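Local coordinates for 3-hydroxyacyl-CoA dehydrogenase (PDB 4XGN) that catalyses the NAD-dependent interconversion of 3-hydroxyacyl-CoA and 3-ketoacyl-CoA as a member of the short-chain dehydrogenase family, at the interface of chains A and B and the interface of chains A and C. Sequence-based numbering; all coordinates share one arbitrary frame. Chains: chain A/B/C, 3-hydroxyacyl-CoA dehydrogenase.

Contact 1 and contact 2 lie about 17 Å apart, measured between the centres of their C-alpha atoms, and face different neighbours of chain A. Both draw on the C-terminal segment that follows strand 248-251: residues 252, 254 and 256 in contact 2, then 257-259 in contact 1. The partner in each case offers helix 164-184, with B:Leu178 and B:Arg182 in contact 1, C:Leu178 and C:Arg182 in contact 2. B:Arg182 is hydrogen-bonded directly to chain A, whereas the polar link of C:Arg182 runs through water, beside direct packing on A:Arg256. One tail thus touches two neighbouring subunits, which fits the deposited four-chain assembly.

Contact 1: the interface of chains A and B. Residues chain A 158-161, 257-259; chain B 178-179, 182.
B:Arg182 reaches across to the A:Gly159 turn and the C-terminal tail of chain A, and its guanidinium carries the polar part of the contact. B:Arg182 NH1 donates to the backbone carbonyl A:Gly159 O at 2.9 Å and also to the carbonyl A:Met257 O at 3.1 Å. Neither bond is straight, with 138° and 146° at the hydrogen, and in both NH1 stands above the carbonyl plane instead of on a lone pair. NH2 adds a weak bond to A:Met257 O. Water 1 reinforces that side, lying 3.0 Å from B:Arg182 NH2 and 2.6 Å from A:Met257 O, so this carbonyl is approached by both terminal guanidinium nitrogens, NH2 only weakly, and by a water.

The guanidinium is sandwiched between two groups, which should restrict its tilt. B:Leu178 CD2, from the arginine's own helix, sits over the centre of one face, and the backbone N of A:Pro259 over the other. The proline ring crosses the arginine side chain at about a right angle, with A:Pro259 CG 3.6 Å from B:Arg182 NE. CG of the arginine is anti to its carbonyl carbon (chi1 -71°) and the chain runs extended to NE, which carries the tip away from helix 164-184. Near its root, B:Arg182 CB meets A:Ile161 CG1 at 3.7 Å, while the ring of B:Pro179 lies alongside A:Gly159, with B:Pro179 CB 3.9 Å from A:Gly159 CA.

Bonds within chain A shape the receiving surface. A:Met257 N donates to the A:Asp158 carboxylate oxygen OD2 from above its plane, and the amide A:Gln160 NE2 donates to A:Gln258 O at 2.8 Å. Together they tie the tail to the end of helix 155-158 and the loop that follows. The carboxylate of A:Asp158 does not touch the guanidinium, although its charge may favour the arginine at longer range. With its two-fold twin, the patch probably helps join chains A and B and hold the C-terminal tail in place.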
loop_
_atom_site.group_PDB
_atom_site.type_symbol
_atom_site.label_atom_id
_atom_site.label_comp_id
_atom_site.label_asym_id
_atom_site.label_seq_id
_atom_site.Cartn_x
_atom_site.Cartn_y
_atom_site.Cartn_z
ATOM N N ASP A 158 -7.786 -0.394 -7.107
ATOM C CA ASP A 158 -7.797 -0.971 -8.453
ATOM C C ASP A 158 -8.822 -0.241 -9.337
ATOM O O ASP A 158 -9.485 -0.851 -10.160
ATOM C CB ASP A 158 -8.233 -2.473 -8.457
ATOM C CG ASP A 158 -7.484 -3.389 -7.488
ATOM O OD1 ASP A 158 -6.474 -3.062 -6.845
ATOM O OD2 ASP A 158 -7.945 -4.556 -7.469
ATOM N N GLY A 159 -9.036 1.034 -9.107
ATOM C CA GLY A 159 -10.157 1.734 -9.778
ATOM C C GLY A 159 -10.125 1.540 -11.294
ATOM O O GLY A 159 -9.092 1.732 -11.918
ATOM N N GLN A 160 -11.249 1.186 -11.884
ATOM C CA GLN A 160 -11.391 0.919 -13.313
ATOM C C GLN A 160 -11.769 2.154 -14.080
ATOM O O GLN A 160 -12.132 3.179 -13.494
ATOM C CB GLN A 160 -12.455 -0.140 -13.564
ATOM C CG GLN A 160 -12.203 -1.453 -12.814
ATOM C CD GLN A 160 -13.203 -2.500 -13.227
ATOM O OE1 GLN A 160 -14.367 -2.432 -12.827
ATOM N NE2 GLN A 160 -12.780 -3.455 -14.054
ATOM N N ILE A 161 -11.642 2.045 -15.385
ATOM C CA ILE A 161 -12.156 3.091 -16.277
ATOM C C ILE A 161 -13.616 3.312 -15.891
ATOM O O ILE A 161 -14.388 2.360 -15.709
ATOM C CB ILE A 161 -12.049 2.675 -17.732
ATOM C CG1 ILE A 161 -10.573 2.652 -18.161
ATOM C CG2 ILE A 161 -12.826 3.601 -18.631
ATOM C CD1 ILE A 161 -10.325 1.998 -19.504
ATOM N N MET A 257 -8.658 -5.708 -10.189
ATOM C CA MET A 257 -9.513 -5.245 -11.288
ATOM C C MET A 257 -8.709 -4.565 -12.401
ATOM O O MET A 257 -7.891 -3.678 -12.119
ATOM C CB MET A 257 -10.529 -4.248 -10.768
ATOM C CG MET A 257 -11.318 -4.758 -9.602
ATOM S SD MET A 257 -12.265 -6.297 -9.923
ATOM C CE MET A 257 -13.330 -5.825 -11.255
ATOM N N GLN A 258 -9.014 -4.972 -13.631
ATOM C CA GLN A 258 -8.324 -4.486 -14.826
ATOM C C GLN A 258 -9.022 -3.201 -15.260
ATOM O O GLN A 258 -10.083 -2.888 -14.754
ATOM C CB GLN A 258 -8.339 -5.574 -15.923
ATOM C CG GLN A 258 -7.582 -6.811 -15.377
ATOM C CD GLN A 258 -7.768 -8.133 -16.134
ATOM O OE1 GLN A 258 -8.441 -8.224 -17.176
ATOM N NE2 GLN A 258 -7.159 -9.205 -15.570
ATOM N N PRO A 259 -8.418 -2.454 -16.187
ATOM C CA PRO A 259 -9.054 -1.188 -16.611
ATOM C C PRO A 259 -10.498 -1.350 -17.107
ATOM O O PRO A 259 -11.345 -0.500 -16.810
ATOM C CB PRO A 259 -8.130 -0.695 -17.727
ATOM C CG PRO A 259 -6.782 -1.207 -17.303
ATOM C CD PRO A 259 -7.037 -2.583 -16.721
ATOM N N LEU B 178 -5.117 6.218 -10.295
ATOM C CA LEU B 178 -5.133 5.107 -11.219
ATOM C C LEU B 178 -6.349 5.084 -12.173
ATOM O O LEU B 178 -6.156 4.978 -13.377
ATOM C CB LEU B 178 -5.007 3.786 -10.478
ATOM C CG LEU B 178 -4.998 2.541 -11.363
ATOM C CD1 LEU B 178 -3.777 2.555 -12.277
ATOM C CD2 LEU B 178 -5.013 1.290 -10.484
ATOM N N PRO B 179 -7.601 5.160 -11.647
ATOM C CA PRO B 179 -8.689 5.148 -12.588
ATOM C C PRO B 179 -8.685 6.331 -13.560
ATOM O O PRO B 179 -9.048 6.153 -14.725
ATOM C CB PRO B 179 -9.956 5.143 -11.685
ATOM C CG PRO B 179 -9.468 5.641 -10.377
ATOM C CD PRO B 179 -8.083 5.030 -10.284
ATOM N N ARG B 182 -6.233 5.521 -16.189
ATOM C CA ARG B 182 -6.821 4.539 -17.074
ATOM C C ARG B 182 -7.823 5.210 -18.002
ATOM O O ARG B 182 -7.860 4.902 -19.202
ATOM C CB ARG B 182 -7.484 3.411 -16.258
ATOM C CG ARG B 182 -6.440 2.543 -15.578
ATOM C CD ARG B 182 -7.070 1.655 -14.511
ATOM N NE ARG B 182 -6.202 0.507 -14.191
ATOM C CZ ARG B 182 -6.516 -0.530 -13.432
ATOM N NH1 ARG B 182 -7.711 -0.622 -12.835
ATOM N NH2 ARG B 182 -5.665 -1.545 -13.357
HETATM O O HOH W 1 -5.458 -3.648 -11.166
#

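Contact 2: the interface of chains A and C. Residues chain A 252, 254, 256; chain C 178, 181-182, 245-246.
A:Arg256 meets C:Leu178 tip to tip, while its side chain crosses C:Arg182 at about a right angle. A:Arg256 CB lies 3.7 Å from C:Arg182 NH2, and CG approaches the same nitrogen. The chain then bends at chi2 (-68°), turning towards the leucine, where A:Arg256 NE meets C:Leu178 CD2 at 3.8 Å. C:Leu178 CD1 sits over the centre of the A:Arg256 guanidinium, 3.8 Å from A:Arg256 CZ, covering one face with an apolar methyl. At the tip, A:Arg256 NH2 donates to the backbone carbonyl C:Gly246 O at 3.1 Å, with 144° at the hydrogen. A:Arg256 NH1 turns back to its own chain, forming a salt bridge with A:Asp252 OD2 at 3.6 Å, and binds water 2.

That water also contacts A:Asp252 OD1 and C:Asn245 O, and water 3 joins the same two residues. OD1 of A:Asp252 further accepts a hydrogen bond from A:Ala254 N, which comes from above the carboxylate plane, bracing the turn. A:Ala254 CB packs 3.8 Å from C:Gly246 CA. Water 4, in the plane of the C:Arg182 guanidinium at its edge, is held by NE and NH2 and passes the contact on to A:Ala254 O, 2.7 Å away.

In the fold, the chain A residues follow strand 248-251; they face helix 164-184 of chain C and the loop residues C:Asn245 and C:Gly246 just before the matching strand.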
loop_
_atom_site.group_PDB
_atom_site.type_symbol
_atom_site.label_atom_id
_atom_site.label_comp_id
_atom_site.label_asym_id
_atom_site.label_seq_id
_atom_site.Cartn_x
_atom_site.Cartn_y
_atom_site.Cartn_z
ATOM N N ASP A 252 -12.029 -10.394 -1.524
ATOM C CA ASP A 252 -12.161 -10.290 -2.965
ATOM C C ASP A 252 -11.737 -11.513 -3.792
ATOM O O ASP A 252 -11.659 -11.412 -4.981
ATOM C CB ASP A 252 -11.390 -9.064 -3.436
ATOM C CG ASP A 252 -9.883 -9.173 -3.198
ATOM O OD1 ASP A 252 -9.384 -10.271 -2.768
ATOM O OD2 ASP A 252 -9.208 -8.143 -3.422
ATOM N N ALA A 254 -8.948 -12.695 -4.249
ATOM C CA ALA A 254 -7.646 -12.339 -4.876
ATOM C C ALA A 254 -7.763 -11.681 -6.227
ATOM O O ALA A 254 -6.741 -11.523 -6.888
ATOM C CB ALA A 254 -6.673 -13.531 -4.960
ATOM N N ARG A 256 -7.738 -8.683 -8.926
ATOM C CA ARG A 256 -7.229 -7.342 -9.087
ATOM C C ARG A 256 -7.936 -6.799 -10.328
ATOM O O ARG A 256 -7.879 -7.389 -11.382
ATOM C CB ARG A 256 -5.689 -7.335 -9.234
ATOM C CG ARG A 256 -4.966 -7.854 -7.982
ATOM C CD ARG A 256 -5.138 -6.886 -6.814
ATOM N NE ARG A 256 -4.377 -7.272 -5.609
ATOM C CZ ARG A 256 -4.803 -8.132 -4.696
ATOM N NH1 ARG A 256 -5.988 -8.779 -4.805
ATOM N NH2 ARG A 256 -4.037 -8.369 -3.652
ATOM N N LEU C 178 0.084 -12.737 -3.194
ATOM C CA LEU C 178 -0.706 -12.632 -4.409
ATOM C C LEU C 178 -0.275 -13.583 -5.529
ATOM O O LEU C 178 -1.100 -14.300 -6.062
ATOM C CB LEU C 178 -0.758 -11.192 -4.913
ATOM C CG LEU C 178 -1.612 -10.945 -6.155
ATOM C CD1 LEU C 178 -3.072 -11.277 -5.894
ATOM C CD2 LEU C 178 -1.436 -9.484 -6.605
ATOM N N ALA C 181 -1.270 -17.075 -4.541
ATOM C CA ALA C 181 -2.721 -17.232 -4.697
ATOM C C ALA C 181 -3.085 -17.449 -6.177
ATOM O O ALA C 181 -3.918 -18.293 -6.519
ATOM C CB ALA C 181 -3.465 -16.036 -4.118
ATOM N N ARG C 182 -2.490 -16.654 -7.053
ATOM C CA ARG C 182 -2.720 -16.779 -8.468
ATOM C C ARG C 182 -2.254 -18.146 -8.970
ATOM O O ARG C 182 -2.982 -18.814 -9.696
ATOM C CB ARG C 182 -2.038 -15.640 -9.233
ATOM C CG ARG C 182 -2.671 -14.291 -8.927
ATOM C CD ARG C 182 -1.906 -13.149 -9.532
ATOM N NE ARG C 182 -2.709 -11.937 -9.597
ATOM C CZ ARG C 182 -2.320 -10.801 -10.161
ATOM N NH1 ARG C 182 -1.067 -10.628 -10.566
ATOM N NH2 ARG C 182 -3.184 -9.812 -10.249
ATOM N N ASN C 245 -8.733 -14.228 0.028
ATOM C CA ASN C 245 -7.654 -14.783 -0.744
ATOM C C ASN C 245 -6.754 -13.669 -1.243
ATOM O O ASN C 245 -7.238 -12.601 -1.629
ATOM C CB ASN C 245 -8.268 -15.583 -1.902
ATOM C CG ASN C 245 -7.295 -16.497 -2.596
ATOM O OD1 ASN C 245 -6.199 -16.769 -2.117
ATOM N ND2 ASN C 245 -7.720 -17.026 -3.752
ATOM N N GLY C 246 -5.454 -13.949 -1.225
ATOM C CA GLY C 246 -4.471 -13.099 -1.859
ATOM C C GLY C 246 -4.229 -11.779 -1.149
ATOM O O GLY C 246 -3.757 -10.832 -1.792
HETATM O O HOH W 2 -6.746 -9.853 -2.209
HETATM O O HOH W 3 -9.505 -11.296 -0.080
HETATM O O HOH W 4 -5.468 -11.398 -9.265
#